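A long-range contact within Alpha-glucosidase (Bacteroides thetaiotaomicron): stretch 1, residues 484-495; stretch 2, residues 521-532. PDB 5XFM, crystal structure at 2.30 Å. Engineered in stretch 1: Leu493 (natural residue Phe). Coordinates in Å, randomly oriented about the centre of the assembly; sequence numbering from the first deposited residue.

Stretch 1, residues 484-495: VGSMEFGGCLLN
Stretch 2, residues 521-532: LLQNPVQNFALA

Two segments of the alpha-glucosidase chain run side by side in the same direction and bury 849 Å² between them. All their residues are buried. The register pairs Ser486 with Asn524 (CA to CA 4.8 Å), Gly490 with Phe529 (CA to CA 4.8 Å) and Leu493 with Ala530 (CA to CA 5.2 Å). Stretch 1 has no regular helix or strand. Stretch 2 leaves a helix at Leu522 and forms a weakly bonded strand about 526-528.

Ser486 (phi/psi -56/134, chi1 m) accepts a hydrogen bond at OG from Gln523 NE2, 3.2 Å. Gln523 (chi1 t, chi2 m) brings its amide across to do this. Met487 N donates a nearly straight bond to Gln523 O, 3.1 Å and 175°. The Met487 side chain is t, t, p, which sets CE 3.7 Å from Leu522 CD2.

Glu488 (phi/psi -85/86, chi1 -119°, chi2 m) reaches along stretch 2. Its buried carboxylate is met by Asn528 N, 3.3 Å from OE2, and by waters. Water 1 links Glu488 OE1 (2.7 Å) and Asn528 O (2.9 Å). Water 2 accepts from Gly490 N (3.2 Å) and donates to Gln527 OE1 (2.6 Å).

Phe489 (chi1 t, chi2 83°) offers a ring face to Leu522 CD1, 4.0 Å from the ring centroid. Leu522 is m, t.

Gly490 has phi/psi 72/35, a positive phi that favours glycine; its CA makes a CA-H...O contact with Asn528 O, 3.3 Å. At Gly491 (-79/-170) a CB would be crowded by Phe489 CD2. Gly491 O accepts from Ala530 N, 2.9 Å.

Cys492 (66/75, chi1 t) points toward stretch 2, with CB 3.9 Å from Phe529 CD2. The small Ala530 methyl points toward stretch 1: CB packs 3.4 Å from Gly490 O and 3.6 Å from CD2 of engineered Leu493 (chi1 m). Leu494 (m, t) packs CD1 against Leu531 CD2 (also m, t), 3.6 Å. Water 3 bridges Leu494 N (2.9 Å) and Ala530 O (2.8 Å).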

ATOM      1  N   VAL A 484      -1.390  -2.703  -3.859  1.00 19.75           N
ATOM      2  CA  VAL A 484      -2.252  -3.363  -2.883  1.00 17.14           C
ATOM      3  C   VAL A 484      -2.884  -2.387  -1.897  1.00 23.16           C
ATOM      4  O   VAL A 484      -3.651  -2.800  -1.026  1.00 25.63           O
ATOM      5  CB  VAL A 484      -1.487  -4.434  -2.068  1.00 17.62           C
ATOM      6  CG1 VAL A 484      -0.890  -5.489  -2.995  1.00 15.13           C
ATOM      7  CG2 VAL A 484      -0.411  -3.784  -1.224  1.00 15.32           C
ATOM      8  N   GLY A 485      -2.565  -1.101  -2.011  1.00 20.22           N
ATOM      9  CA  GLY A 485      -3.129  -0.142  -1.078  1.00 20.41           C
ATOM     10  C   GLY A 485      -2.631   1.288  -1.153  1.00 23.01           C
ATOM     11  O   GLY A 485      -1.581   1.572  -1.743  1.00 21.46           O
ATOM     12  N   SER A 486      -3.389   2.188  -0.525  1.00 25.31           N
ATOM     13  CA  SER A 486      -3.059   3.608  -0.490  1.00 19.32           C
ATOM     14  C   SER A 486      -1.670   3.847   0.065  1.00 15.83           C
ATOM     15  O   SER A 486      -1.287   3.284   1.092  1.00 24.93           O
ATOM     16  CB  SER A 486      -4.080   4.386   0.344  1.00 21.61           C
ATOM     17  OG  SER A 486      -5.351   4.400  -0.261  1.00 19.21           O
ATOM     18  N   MET A 487      -0.928   4.706  -0.621  1.00 13.65           N
ATOM     19  CA  MET A 487       0.435   5.045  -0.235  1.00 15.87           C
ATOM     20  C   MET A 487       0.591   6.555  -0.059  1.00 14.25           C
ATOM     21  O   MET A 487       0.571   7.305  -1.037  1.00 13.23           O
ATOM     22  CB  MET A 487       1.415   4.528  -1.285  1.00 16.77           C
ATOM     23  CG  MET A 487       2.873   4.710  -0.947  1.00 17.74           C
ATOM     24  SD  MET A 487       3.897   4.014  -2.253  1.00 17.81           S
ATOM     25  CE  MET A 487       3.513   5.111  -3.618  1.00 16.14           C
ATOM     26  N   GLU A 488       0.719   6.997   1.187  1.00 14.23           N
ATOM     27  CA  GLU A 488       0.848   8.424   1.484  1.00 21.16           C
ATOM     28  C   GLU A 488       2.306   8.826   1.345  1.00 21.41           C
ATOM     29  O   GLU A 488       3.062   8.815   2.320  1.00 22.03           O
ATOM     30  CB  GLU A 488       0.339   8.746   2.890  1.00 15.47           C
ATOM     31  CG  GLU A 488      -0.824   9.719   2.897  1.00 25.97           C
ATOM     32  CD  GLU A 488      -0.384  11.179   2.782  1.00 36.47           C
ATOM     33  OE1 GLU A 488       0.732  11.514   3.231  1.00 33.34           O
ATOM     34  OE2 GLU A 488      -1.145  11.994   2.219  1.00 53.20           O
ATOM     35  N   PHE A 489       2.701   9.164   0.124  1.00 21.25           N
ATOM     36  CA  PHE A 489       4.114   9.305  -0.210  1.00 21.03           C
ATOM     37  C   PHE A 489       4.652  10.715   0.053  1.00 18.29           C
ATOM     38  O   PHE A 489       5.836  10.889   0.343  1.00 25.79           O
ATOM     39  CB  PHE A 489       4.338   8.918  -1.680  1.00 25.31           C
ATOM     40  CG  PHE A 489       5.781   8.928  -2.098  1.00 19.64           C
ATOM     41  CD1 PHE A 489       6.599   7.841  -1.838  1.00 21.03           C
ATOM     42  CD2 PHE A 489       6.318  10.025  -2.753  1.00 23.94           C
ATOM     43  CE1 PHE A 489       7.933   7.845  -2.219  1.00 22.47           C
ATOM     44  CE2 PHE A 489       7.648  10.038  -3.137  1.00 25.52           C
ATOM     45  CZ  PHE A 489       8.456   8.943  -2.871  1.00 22.80           C
ATOM     46  N   GLY A 490       3.788  11.720  -0.042  1.00 22.49           N
ATOM     47  CA  GLY A 490       4.217  13.102   0.120  1.00 21.73           C
ATOM     48  C   GLY A 490       5.039  13.605  -1.058  1.00 21.47           C
ATOM     49  O   GLY A 490       5.967  14.401  -0.899  1.00 24.88           O
ATOM     50  N   GLY A 491       4.685  13.135  -2.248  1.00 25.07           N
ATOM     51  CA  GLY A 491       5.420  13.443  -3.461  1.00 26.49           C
ATOM     52  C   GLY A 491       5.165  14.807  -4.080  1.00 27.53           C
ATOM     53  O   GLY A 491       4.532  15.680  -3.479  1.00 26.60           O
ATOM     54  N   CYS A 492       5.687  14.972  -5.294  1.00 29.37           N
ATOM     55  CA  CYS A 492       5.640  16.221  -6.054  1.00 31.35           C
ATOM     56  C   CYS A 492       6.451  17.314  -5.375  1.00 28.85           C
ATOM     57  O   CYS A 492       5.900  18.221  -4.749  1.00 31.68           O
ATOM     58  CB  CYS A 492       4.211  16.706  -6.285  1.00 26.87           C
ATOM     59  SG  CYS A 492       4.126  18.010  -7.545  1.00 33.36           S
ATOM     60  N   LEU A 493       7.767  17.202  -5.492  1.00 25.49           N
ATOM     61  CA  LEU A 493       8.674  18.239  -5.031  1.00 30.05           C
ATOM     62  C   LEU A 493       9.023  19.134  -6.207  1.00 28.29           C
ATOM     63  O   LEU A 493       9.704  18.707  -7.138  1.00 27.92           O
ATOM     64  CB  LEU A 493       9.942  17.631  -4.422  1.00 25.01           C
ATOM     65  CG  LEU A 493       9.786  16.993  -3.041  1.00 28.64           C
ATOM     66  CD1 LEU A 493      10.539  15.681  -2.957  1.00 22.95           C
ATOM     67  CD2 LEU A 493      10.267  17.948  -1.967  1.00 28.54           C
ATOM     68  N   LEU A 494       8.549  20.373  -6.173  1.00 22.00           N
ATOM     69  CA  LEU A 494       8.802  21.283  -7.277  1.00 27.35           C
ATOM     70  C   LEU A 494       9.980  22.197  -6.948  1.00 25.67           C
ATOM     71  O   LEU A 494      10.535  22.843  -7.832  1.00 27.15           O
ATOM     72  CB  LEU A 494       7.541  22.079  -7.613  1.00 28.20           C
ATOM     73  CG  LEU A 494       6.451  21.205  -8.243  1.00 28.57           C
ATOM     74  CD1 LEU A 494       5.213  22.005  -8.600  1.00 30.14           C
ATOM     75  CD2 LEU A 494       7.000  20.516  -9.484  1.00 29.47           C
ATOM     76  N   ASN A 495      10.370  22.221  -5.676  1.00 26.18           N
ATOM     77  CA  ASN A 495      11.658  22.779  -5.267  1.00 27.57           C
ATOM     78  C   ASN A 495      12.820  22.069  -5.968  1.00 26.99           C
ATOM     79  O   ASN A 495      12.757  20.866  -6.210  1.00 21.34           O
ATOM     80  CB  ASN A 495      11.823  22.667  -3.748  1.00 23.43           C
ATOM     81  CG  ASN A 495      11.382  23.919  -3.012  1.00 23.84           C
ATOM     82  OD1 ASN A 495      10.566  24.697  -3.506  1.00 26.66           O
ATOM     83  ND2 ASN A 495      11.892  24.095  -1.802  1.00 23.79           N
ATOM     84  N   LEU A 521       0.766   8.818 -10.899  1.00 24.18           N
ATOM     85  CA  LEU A 521       1.338   7.496 -10.683  1.00 23.92           C
ATOM     86  C   LEU A 521       1.085   6.952  -9.276  1.00 27.93           C
ATOM     87  O   LEU A 521       0.731   5.788  -9.119  1.00 25.32           O
ATOM     88  CB  LEU A 521       2.841   7.519 -10.953  1.00 21.01           C
ATOM     89  CG  LEU A 521       3.223   7.763 -12.413  1.00 24.53           C
ATOM     90  CD1 LEU A 521       4.735   7.853 -12.571  1.00 26.63           C
ATOM     91  CD2 LEU A 521       2.642   6.686 -13.310  1.00 28.84           C
ATOM     92  N   LEU A 522       1.264   7.794  -8.261  1.00 26.18           N
ATOM     93  CA  LEU A 522       1.167   7.347  -6.870  1.00 26.02           C
ATOM     94  C   LEU A 522      -0.171   7.747  -6.234  1.00 26.15           C
ATOM     95  O   LEU A 522      -0.449   8.935  -6.054  1.00 25.17           O
ATOM     96  CB  LEU A 522       2.339   7.917  -6.053  1.00 23.72           C
ATOM     97  CG  LEU A 522       3.740   7.780  -6.669  1.00 23.98           C
ATOM     98  CD1 LEU A 522       4.831   8.254  -5.712  1.00 25.94           C
ATOM     99  CD2 LEU A 522       4.010   6.348  -7.116  1.00 21.98           C
ATOM    100  N   GLN A 523      -0.965   6.750  -5.846  1.00 20.44           N
ATOM    101  CA  GLN A 523      -2.342   6.966  -5.388  1.00 15.20           C
ATOM    102  C   GLN A 523      -2.501   7.002  -3.860  1.00 19.57           C
ATOM    103  O   GLN A 523      -1.972   6.149  -3.137  1.00 13.70           O
ATOM    104  CB  GLN A 523      -3.252   5.877  -5.982  1.00 24.29           C
ATOM    105  CG  GLN A 523      -4.691   5.878  -5.483  1.00 15.79           C
ATOM    106  CD  GLN A 523      -4.859   5.009  -4.245  1.00 23.32           C
ATOM    107  OE1 GLN A 523      -4.262   3.934  -4.143  1.00 22.69           O
ATOM    108  NE2 GLN A 523      -5.664   5.476  -3.296  1.00 19.40           N
ATOM    109  N   ASN A 524      -3.216   8.021  -3.385  1.00 18.11           N
ATOM    110  CA  ASN A 524      -3.661   8.122  -1.992  1.00 18.95           C
ATOM    111  C   ASN A 524      -4.795   9.149  -1.911  1.00 25.87           C
ATOM    112  O   ASN A 524      -4.693  10.228  -2.499  1.00 26.15           O
ATOM    113  CB  ASN A 524      -2.504   8.506  -1.065  1.00 20.86           C
ATOM    114  CG  ASN A 524      -2.801   8.211   0.403  1.00 20.99           C
ATOM    115  OD1 ASN A 524      -3.351   9.048   1.120  1.00 24.30           O
ATOM    116  ND2 ASN A 524      -2.443   7.015   0.849  1.00 16.66           N
ATOM    117  N   PRO A 525      -5.871   8.828  -1.172  1.00 23.25           N
ATOM    118  CA  PRO A 525      -7.102   9.632  -1.150  1.00 25.32           C
ATOM    119  C   PRO A 525      -6.893  11.070  -0.655  1.00 25.56           C
ATOM    120  O   PRO A 525      -7.446  12.019  -1.215  1.00 21.74           O
ATOM    121  CB  PRO A 525      -7.998   8.870  -0.163  1.00 21.47           C
ATOM    122  CG  PRO A 525      -7.387   7.531  -0.023  1.00 23.13           C
ATOM    123  CD  PRO A 525      -5.939   7.700  -0.231  1.00 19.50           C
ATOM    124  N   VAL A 526      -6.093  11.217   0.393  1.00 23.72           N
ATOM    125  CA  VAL A 526      -5.723  12.529   0.908  1.00 27.82           C
ATOM    126  C   VAL A 526      -4.242  12.765   0.627  1.00 25.50           C
ATOM    127  O   VAL A 526      -3.382  12.179   1.284  1.00 24.09           O
ATOM    128  CB  VAL A 526      -6.005  12.645   2.422  1.00 23.20           C
ATOM    129  CG1 VAL A 526      -5.459  13.952   2.979  1.00 22.82           C
ATOM    130  CG2 VAL A 526      -7.499  12.521   2.697  1.00 20.78           C
ATOM    131  N   GLN A 527      -3.946  13.603  -0.361  1.00 22.28           N
ATOM    132  CA  GLN A 527      -2.557  13.850  -0.741  1.00 23.71           C
ATOM    133  C   GLN A 527      -2.003  15.095  -0.071  1.00 24.78           C
ATOM    134  O   GLN A 527      -2.463  16.206  -0.326  1.00 26.08           O
ATOM    135  CB  GLN A 527      -2.416  13.991  -2.260  1.00 21.10           C
ATOM    136  CG  GLN A 527      -2.728  12.739  -3.082  1.00 24.55           C
ATOM    137  CD  GLN A 527      -1.607  11.713  -3.103  1.00 19.46           C
ATOM    138  OE1 GLN A 527      -0.852  11.566  -2.142  1.00 27.39           O
ATOM    139  NE2 GLN A 527      -1.487  11.003  -4.217  1.00 21.35           N
ATOM    140  N   ASN A 528      -0.994  14.900   0.767  1.00 25.66           N
ATOM    141  CA  ASN A 528      -0.218  16.010   1.299  1.00 25.75           C
ATOM    142  C   ASN A 528       1.064  16.129   0.482  1.00 22.85           C
ATOM    143  O   ASN A 528       2.073  15.501   0.799  1.00 16.21           O
ATOM    144  CB  ASN A 528       0.087  15.812   2.787  1.00 21.18           C
ATOM    145  CG  ASN A 528      -1.176  15.620   3.619  1.00 26.46           C
ATOM    146  OD1 ASN A 528      -2.021  16.512   3.709  1.00 28.39           O
ATOM    147  ND2 ASN A 528      -1.305  14.450   4.235  1.00 26.71           N
ATOM    148  N   PHE A 529       0.980  16.875  -0.617  1.00 21.69           N
ATOM    149  CA  PHE A 529       2.107  17.070  -1.523  1.00 23.71           C
ATOM    150  C   PHE A 529       3.197  17.921  -0.898  1.00 27.16           C
ATOM    151  O   PHE A 529       2.948  18.682   0.044  1.00 27.95           O
ATOM    152  CB  PHE A 529       1.642  17.706  -2.836  1.00 29.07           C
ATOM    153  CG  PHE A 529       0.714  16.838  -3.634  1.00 25.78           C
ATOM    154  CD1 PHE A 529      -0.581  17.247  -3.901  1.00 24.96           C
ATOM    155  CD2 PHE A 529       1.135  15.603  -4.102  1.00 23.39           C
ATOM    156  CE1 PHE A 529      -1.434  16.448  -4.628  1.00 23.45           C
ATOM    157  CE2 PHE A 529       0.289  14.800  -4.830  1.00 24.26           C
ATOM    158  CZ  PHE A 529      -0.998  15.224  -5.098  1.00 27.07           C
ATOM    159  N   ALA A 530       4.411  17.788  -1.420  1.00 24.52           N
ATOM    160  CA  ALA A 530       5.545  18.521  -0.879  1.00 25.37           C
ATOM    161  C   ALA A 530       5.738  19.889  -1.542  1.00 26.32           C
ATOM    162  O   ALA A 530       6.862  20.298  -1.815  1.00 30.37           O
ATOM    163  CB  ALA A 530       6.802  17.690  -1.023  1.00 29.77           C
ATOM    164  N   LEU A 531       4.644  20.604  -1.773  1.00 23.89           N
ATOM    165  CA  LEU A 531       4.731  21.959  -2.296  1.00 26.56           C
ATOM    166  C   LEU A 531       5.099  22.939  -1.182  1.00 27.76           C
ATOM    167  O   LEU A 531       5.014  22.610   0.000  1.00 31.02           O
ATOM    168  CB  LEU A 531       3.413  22.375  -2.953  1.00 25.40           C
ATOM    169  CG  LEU A 531       2.974  21.571  -4.171  1.00 24.21           C
ATOM    170  CD1 LEU A 531       1.664  22.101  -4.722  1.00 26.73           C
ATOM    171  CD2 LEU A 531       4.053  21.586  -5.229  1.00 29.35           C
ATOM    172  N   ALA A 532       5.516  24.138  -1.569  1.00 24.50           N
ATOM    173  CA  ALA A 532       5.800  25.208  -0.612  1.00 24.44           C
ATOM    174  C   ALA A 532       5.383  26.555  -1.215  1.00 21.41           C
ATOM    175  O   ALA A 532       5.328  26.691  -2.435  1.00 20.58           O
ATOM    176  CB  ALA A 532       7.259  25.202  -0.234  1.00 17.66           C
TER
HETATM  177  O   HOH W   1       2.541  13.499   2.818  1.00 23.09           O
HETATM  178  O   HOH W   2       0.612  12.243  -0.081  1.00 26.30           O
HETATM  179  O   HOH W   3       7.884  22.015  -3.841  1.00 23.33           O